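Local coordinates for transcriptional regulator, AsnC family (Agrobacterium tumefaciens str. C58, PDB 3I4P), which regulates transcription as an Lrp/AsnC-family DNA-binding protein, joining a winged helix-turn-helix domain to a domain that probably binds a small effector, at the interface of chains A and B. Numbering follows the deposited sequence. Chains: chain A/B, Transcriptional regulator, AsnC family.

The interface of chains A and B. Residues chain A 113, 136-138; chain B 113, 116, 136.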
# COMPACT_ATOMS: atom_id res chain seq x y z
N ILE A 113 -8.53 22.70 10.40
CA ILE A 113 -9.19 21.50 9.89
C ILE A 113 -10.64 21.80 9.45
O ILE A 113 -11.04 21.39 8.37
CB ILE A 113 -9.13 20.32 10.95
CG1 ILE A 113 -7.76 19.68 10.95
CG2 ILE A 113 -10.19 19.25 10.72
CD1 ILE A 113 -7.50 18.80 12.22
N PHE A 136 -2.14 16.54 5.97
CA PHE A 136 -1.86 17.82 6.62
C PHE A 136 -0.40 17.94 7.00
O PHE A 136 0.15 17.05 7.66
CB PHE A 136 -2.71 17.98 7.90
CG PHE A 136 -4.20 18.07 7.63
CD1 PHE A 136 -4.83 19.29 7.56
CD2 PHE A 136 -4.96 16.91 7.44
CE1 PHE A 136 -6.21 19.37 7.31
CE2 PHE A 136 -6.32 16.98 7.18
CZ PHE A 136 -6.95 18.22 7.09
N ALA A 137 0.20 19.06 6.60
CA ALA A 137 1.52 19.46 7.04
C ALA A 137 1.49 19.81 8.54
O ALA A 137 0.58 20.50 9.00
CB ALA A 137 2.01 20.66 6.21
N MSE A 138 2.50 19.35 9.29
CA MSE A 138 2.75 19.76 10.68
C MSE A 138 3.56 21.04 10.77
O MSE A 138 3.41 21.77 11.73
CB MSE A 138 3.51 18.69 11.44
CG MSE A 138 2.74 17.38 11.62
SE MSE A 138 1.13 17.70 12.65
CE MSE A 138 -0.05 17.96 11.15
N ILE B 113 -4.45 21.25 14.98
CA ILE B 113 -3.25 20.63 14.44
C ILE B 113 -2.00 20.99 15.26
O ILE B 113 -1.22 20.12 15.59
CB ILE B 113 -3.06 20.99 12.90
CG1 ILE B 113 -4.00 20.15 12.05
CG2 ILE B 113 -1.64 20.80 12.40
CD1 ILE B 113 -4.17 20.72 10.60
N TYR B 116 -1.84 19.08 18.33
CA TYR B 116 -1.49 17.71 18.00
C TYR B 116 -0.02 17.57 17.79
O TYR B 116 0.58 16.63 18.30
CB TYR B 116 -2.19 17.14 16.75
CG TYR B 116 -1.72 15.72 16.49
CD1 TYR B 116 -2.12 14.69 17.34
CD2 TYR B 116 -0.85 15.42 15.45
CE1 TYR B 116 -1.69 13.38 17.14
CE2 TYR B 116 -0.42 14.09 15.24
CZ TYR B 116 -0.85 13.11 16.10
OH TYR B 116 -0.45 11.83 15.96
N PHE B 136 -6.43 12.49 10.79
CA PHE B 136 -7.37 13.42 11.42
C PHE B 136 -8.79 13.18 10.97
O PHE B 136 -9.06 13.12 9.76
CB PHE B 136 -6.99 14.88 11.07
CG PHE B 136 -5.66 15.32 11.65
CD1 PHE B 136 -5.60 16.03 12.83
CD2 PHE B 136 -4.46 15.01 11.00
CE1 PHE B 136 -4.36 16.42 13.36
CE2 PHE B 136 -3.24 15.38 11.51
CZ PHE B 136 -3.18 16.08 12.71
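A:Ile113 and B:Ile113 meet each other around the two-fold axis, CG1 of A:Ile113 lying 3.8 Å from CD1 of B:Ile113, and each then reaches past the other to the partner's phenylalanine. CD1 of A:Ile113 sits 3.4 Å from CD1 of B:Phe136; the symmetry gives A:Phe136 and B:Ile113 the same pairing. The methyl does not rest over the middle of the ring: it lies above the plane and beyond the CD1 edge, while the side chains cross at about a right angle. With CG1 beside the backbone N and the branch extended to CD1 (chi2 164°), the isoleucine can send this methyl across the boundary and keep CG2 for another neighbour.

The two phenylalanine rings complete the centre. Their centroids are 5.5 Å apart and the planes make 58°, an edge-to-face pair with a marked tilt, in which the CD2 corners approach to 4.1 Å. On B:Phe136, the face turned toward A:Phe136 is also the side from which A:Ile113 CD1 and the methyl of A:Met138 approach, near different edges of the ring.

Further out, A:Met138, a selenomethionine, folds back through bends at chi2 and chi3. Its terminal CE is pressed against CG2 of B:Ile113 at 3.5 Å, a snug fit, and also lies 4.0 Å from CZ of B:Phe136. The selenium faces the CD2 edge of B:Tyr116 at 4.1 Å. At the rim, the backbone carbonyl O of A:Ala137 comes beside B:Ile113 CG2 without bonding to it.

The patch thus joins the start of helix 113-126 in one subunit to the end of strand 131-137 in the other, within the Lrp/AsnC ligand-binding domain. Its interlocking apolar groups would bring the two domains together in symmetric register, probably contributing to assembly of the eight-copy oligomer of the deposited model, in keeping with the multimers that Lrp/AsnC regulators form.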